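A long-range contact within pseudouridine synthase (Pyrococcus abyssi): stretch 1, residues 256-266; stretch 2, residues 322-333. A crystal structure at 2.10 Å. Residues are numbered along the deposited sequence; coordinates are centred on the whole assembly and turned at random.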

# COMPACT_ATOMS: atom_id res chain seq x y z
N LYS A 256 -13.48 44.13 -19.54
CA LYS A 256 -14.88 44.55 -19.46
C LYS A 256 -15.78 43.34 -19.61
O LYS A 256 -15.38 42.33 -20.19
CB LYS A 256 -15.20 45.54 -20.58
CG LYS A 256 -14.27 46.72 -20.66
CD LYS A 256 -14.63 47.65 -21.81
CE LYS A 256 -13.61 48.77 -21.93
NZ LYS A 256 -13.97 49.78 -22.97
N ASP A 257 -17.00 43.44 -19.08
CA ASP A 257 -17.97 42.35 -19.18
C ASP A 257 -18.19 41.91 -20.64
O ASP A 257 -18.26 40.72 -20.93
CB ASP A 257 -19.31 42.77 -18.58
CG ASP A 257 -19.27 42.90 -17.06
OD1 ASP A 257 -20.33 43.20 -16.46
OD2 ASP A 257 -18.20 42.70 -16.46
N SER A 258 -18.30 42.87 -21.55
CA SER A 258 -18.53 42.55 -22.96
C SER A 258 -17.37 41.78 -23.57
O SER A 258 -17.57 40.91 -24.42
CB SER A 258 -18.76 43.83 -23.78
OG SER A 258 -17.63 44.68 -23.72
N ALA A 259 -16.15 42.10 -23.14
CA ALA A 259 -14.97 41.41 -23.65
C ALA A 259 -14.94 40.00 -23.08
O ALA A 259 -14.41 39.08 -23.70
CB ALA A 259 -13.71 42.16 -23.28
N VAL A 260 -15.52 39.81 -21.90
CA VAL A 260 -15.55 38.48 -21.31
C VAL A 260 -16.36 37.55 -22.20
O VAL A 260 -15.96 36.41 -22.46
CB VAL A 260 -16.20 38.49 -19.91
CG1 VAL A 260 -16.28 37.06 -19.38
CG2 VAL A 260 -15.39 39.35 -18.95
N ALA A 261 -17.50 38.04 -22.68
CA ALA A 261 -18.37 37.24 -23.54
C ALA A 261 -17.63 36.84 -24.82
O ALA A 261 -17.66 35.67 -25.23
CB ALA A 261 -19.63 38.03 -23.90
N ALA A 262 -16.95 37.80 -25.43
CA ALA A 262 -16.21 37.55 -26.66
C ALA A 262 -15.11 36.52 -26.44
O ALA A 262 -14.94 35.59 -27.24
CB ALA A 262 -15.62 38.85 -27.19
N VAL A 263 -14.35 36.67 -25.36
CA VAL A 263 -13.28 35.73 -25.07
C VAL A 263 -13.85 34.37 -24.70
O VAL A 263 -13.31 33.34 -25.10
CB VAL A 263 -12.38 36.24 -23.91
CG1 VAL A 263 -11.41 35.16 -23.50
CG2 VAL A 263 -11.61 37.47 -24.35
N ALA A 264 -14.95 34.36 -23.95
CA ALA A 264 -15.59 33.11 -23.57
C ALA A 264 -16.08 32.35 -24.81
O ALA A 264 -16.19 31.12 -24.80
CB ALA A 264 -16.76 33.38 -22.63
N HIS A 265 -16.39 33.10 -25.87
CA HIS A 265 -16.86 32.48 -27.10
C HIS A 265 -15.73 32.15 -28.08
O HIS A 265 -15.98 31.91 -29.26
CB HIS A 265 -17.89 33.37 -27.79
CG HIS A 265 -19.24 33.36 -27.12
ND1 HIS A 265 -19.44 33.84 -25.85
CD2 HIS A 265 -20.44 32.91 -27.55
CE1 HIS A 265 -20.71 33.68 -25.52
NE2 HIS A 265 -21.34 33.12 -26.53
N GLY A 266 -14.49 32.17 -27.59
CA GLY A 266 -13.36 31.81 -28.44
C GLY A 266 -12.50 32.88 -29.07
O GLY A 266 -11.48 32.56 -29.67
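Stretch 2 (322-333) KVFMPRDWYPKL

Stretch 1 is a short helix, residues 257 to 264, with Lys256 at its N-cap position. Stretch 2 begins as the last two residues of a strand, Lys322 and Val323, and then runs on without regular structure. Residues 327 to 329 have helical backbone angles but lack the regular bonds. The chain runs against the helix direction: Val323 lies near Val263 and Ala264, Arg327 near Ala264, and Tyr330 near Ala261. The CA atoms of Ala264 and Arg327 are 5.4 Å apart, and the CA atoms of Ala261 and Tyr330 are 5.3 Å apart. At both close approaches the helix residue is an alanine.

No direct hydrogen bond crosses between the stretches. The contact rests on packing, with one water as a bridge. Water 1 donates to Ala264 O at 2.8 Å and to Met325 O at 2.7 Å, so it serves two carbonyls that cannot bond to each other.

Ala261 is the tightest point. Ala261 CB points toward stretch 2 and lies 3.1 Å from Tyr330 O. Ala261 CB is also 3.7 Å from Lys332 CG. Ala264 CB packs 4.0 Å from Met325 CG and 3.9 Å from Met325 O.

Val260 is in the t rotamer, and its CB points toward stretch 2. Val260 CG1 reaches Tyr330 CD2 at 3.6 Å and Met325 CG at 3.9 Å, while Val260 CG2 lies over one face of the Tyr330 ring. Tyr330 is m, and its CB points toward the helix. The ring extends along Val260 to Asp257, where Asp257 OD2 is 3.5 Å from Tyr330 CE1. Tyr330 OH and both Asp257 carboxylate oxygens have hydrogen-bond partners elsewhere in the structure. Met325 CB also points toward the helix, and its CG meets both Val260 and Ala264. The t, p, p fold of Met325 keeps the end of the chain beside Val260 and the Tyr330 ring, with Met325 SD 3.8 Å from Tyr330 CD2. Val323, also t, sets Val323 CG2 3.6 Å from Val263 O and Val323 CG1 4.0 Å from Ala264 CA, at the end of the helix.

His265 is the first residue to leave helical angles. Its chi1 is m and its chi2 is 65°. The ring leaves the helix obliquely, with its ND1 side facing the preceding turn, and His265 ND1 donates to Ala261 O at 2.6 Å. The bond helps fix the ring plane, and stretch 2 covers both faces. Over one face, Lys332 CD is 3.9 Å from the His265 ring centroid in a CH-pi contact. Over the opposite face, Arg327 CG is 4.1 Å from the His265 ring centroid. Both atoms sit close to the ring normal, so the imidazole is held between two aliphatic chains. Lys332 is m at chi1 and t from chi2 to chi4. This extended chain also brings Lys332 CE to 3.8 Å from Ala262 CA. Arg327 is m, t, t, and its guanidinium has Ala264 O and His265 CA over one face.

Gly266 has phi 100° and psi -7°. At these angles a CB would be jammed against the preceding carbonyl oxygen, which by itself calls for glycine.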

# COMPACT_ATOMS: atom_id res chain seq x y z
N LYS A 322 -6.28 28.97 -23.57
CA LYS A 322 -7.26 28.15 -22.88
C LYS A 322 -8.32 29.02 -22.20
O LYS A 322 -7.98 29.94 -21.46
CB LYS A 322 -6.58 27.24 -21.85
CG LYS A 322 -7.54 26.49 -20.94
CD LYS A 322 -8.45 25.53 -21.72
CE LYS A 322 -9.49 24.91 -20.80
NZ LYS A 322 -10.41 24.01 -21.54
N VAL A 323 -9.59 28.71 -22.46
CA VAL A 323 -10.71 29.43 -21.88
C VAL A 323 -11.31 28.62 -20.75
O VAL A 323 -11.52 27.42 -20.89
CB VAL A 323 -11.82 29.69 -22.94
CG1 VAL A 323 -13.02 30.34 -22.28
CG2 VAL A 323 -11.28 30.59 -24.04
N PHE A 324 -11.57 29.27 -19.61
CA PHE A 324 -12.17 28.61 -18.46
C PHE A 324 -13.61 29.05 -18.23
O PHE A 324 -14.46 28.26 -17.84
CB PHE A 324 -11.33 28.88 -17.21
CG PHE A 324 -9.97 28.28 -17.28
CD1 PHE A 324 -9.79 26.93 -17.01
CD2 PHE A 324 -8.89 29.04 -17.68
CE1 PHE A 324 -8.54 26.33 -17.14
CE2 PHE A 324 -7.63 28.45 -17.82
CZ PHE A 324 -7.46 27.10 -17.55
N MET A 325 -13.86 30.32 -18.49
CA MET A 325 -15.18 30.93 -18.32
C MET A 325 -16.27 30.30 -19.21
O MET A 325 -16.13 30.27 -20.43
CB MET A 325 -15.06 32.42 -18.65
CG MET A 325 -16.35 33.22 -18.64
SD MET A 325 -16.98 33.42 -16.99
CE MET A 325 -15.65 34.41 -16.25
N PRO A 326 -17.35 29.76 -18.62
CA PRO A 326 -18.38 29.17 -19.47
C PRO A 326 -19.10 30.30 -20.24
O PRO A 326 -19.14 31.44 -19.77
CB PRO A 326 -19.29 28.45 -18.47
CG PRO A 326 -19.13 29.27 -17.21
CD PRO A 326 -17.65 29.56 -17.19
N ARG A 327 -19.66 29.98 -21.40
CA ARG A 327 -20.34 30.98 -22.23
C ARG A 327 -21.56 31.64 -21.59
O ARG A 327 -21.94 32.74 -21.99
CB ARG A 327 -20.77 30.35 -23.55
CG ARG A 327 -19.62 29.90 -24.43
CD ARG A 327 -20.11 28.97 -25.53
NE ARG A 327 -19.01 28.38 -26.27
CZ ARG A 327 -18.66 28.74 -27.50
NH1 ARG A 327 -19.34 29.69 -28.14
NH2 ARG A 327 -17.63 28.15 -28.10
N ASP A 328 -22.14 31.00 -20.59
CA ASP A 328 -23.35 31.49 -19.94
C ASP A 328 -23.24 32.52 -18.81
O ASP A 328 -24.22 33.18 -18.48
CB ASP A 328 -24.15 30.28 -19.43
CG ASP A 328 -25.49 30.67 -18.82
OD1 ASP A 328 -25.55 30.84 -17.58
OD2 ASP A 328 -26.48 30.80 -19.60
N TRP A 329 -22.06 32.66 -18.21
CA TRP A 329 -21.91 33.62 -17.12
C TRP A 329 -22.01 35.06 -17.58
O TRP A 329 -22.66 35.87 -16.94
CB TRP A 329 -20.59 33.38 -16.37
CG TRP A 329 -20.60 32.09 -15.58
CD1 TRP A 329 -21.58 31.13 -15.58
CD2 TRP A 329 -19.58 31.62 -14.70
NE1 TRP A 329 -21.22 30.09 -14.76
CE2 TRP A 329 -19.99 30.36 -14.22
CE3 TRP A 329 -18.34 32.13 -14.29
CZ2 TRP A 329 -19.22 29.61 -13.33
CZ3 TRP A 329 -17.57 31.38 -13.40
CH2 TRP A 329 -18.01 30.13 -12.94
N TYR A 330 -21.35 35.38 -18.70
CA TYR A 330 -21.40 36.73 -19.26
C TYR A 330 -21.88 36.50 -20.69
O TYR A 330 -21.11 36.58 -21.65
CB TYR A 330 -20.00 37.37 -19.25
CG TYR A 330 -19.49 37.70 -17.86
CD1 TYR A 330 -19.51 39.01 -17.39
CD2 TYR A 330 -18.99 36.70 -17.03
CE1 TYR A 330 -19.05 39.33 -16.11
CE2 TYR A 330 -18.52 37.00 -15.75
CZ TYR A 330 -18.56 38.32 -15.30
OH TYR A 330 -18.15 38.63 -14.03
N PRO A 331 -23.17 36.22 -20.85
CA PRO A 331 -23.79 35.94 -22.15
C PRO A 331 -23.77 37.02 -23.21
O PRO A 331 -23.84 38.21 -22.91
CB PRO A 331 -25.21 35.58 -21.76
CG PRO A 331 -25.48 36.55 -20.65
CD PRO A 331 -24.21 36.42 -19.82
N LYS A 332 -23.66 36.59 -24.46
CA LYS A 332 -23.74 37.51 -25.57
C LYS A 332 -25.23 37.65 -25.80
O LYS A 332 -25.94 36.64 -25.95
CB LYS A 332 -23.08 36.94 -26.83
CG LYS A 332 -21.58 37.09 -26.86
CD LYS A 332 -21.06 36.80 -28.25
CE LYS A 332 -19.55 36.90 -28.31
NZ LYS A 332 -19.06 36.63 -29.69
N LEU A 333 -25.72 38.88 -25.79
CA LEU A 333 -27.14 39.14 -25.99
C LEU A 333 -27.32 40.01 -27.23
O LEU A 333 -26.84 41.14 -27.28
CB LEU A 333 -27.71 39.85 -24.77
CG LEU A 333 -27.50 39.13 -23.43
CD1 LEU A 333 -27.91 40.03 -22.28
CD2 LEU A 333 -28.31 37.84 -23.42
O HOH W 1 -16.56 29.21 -22.84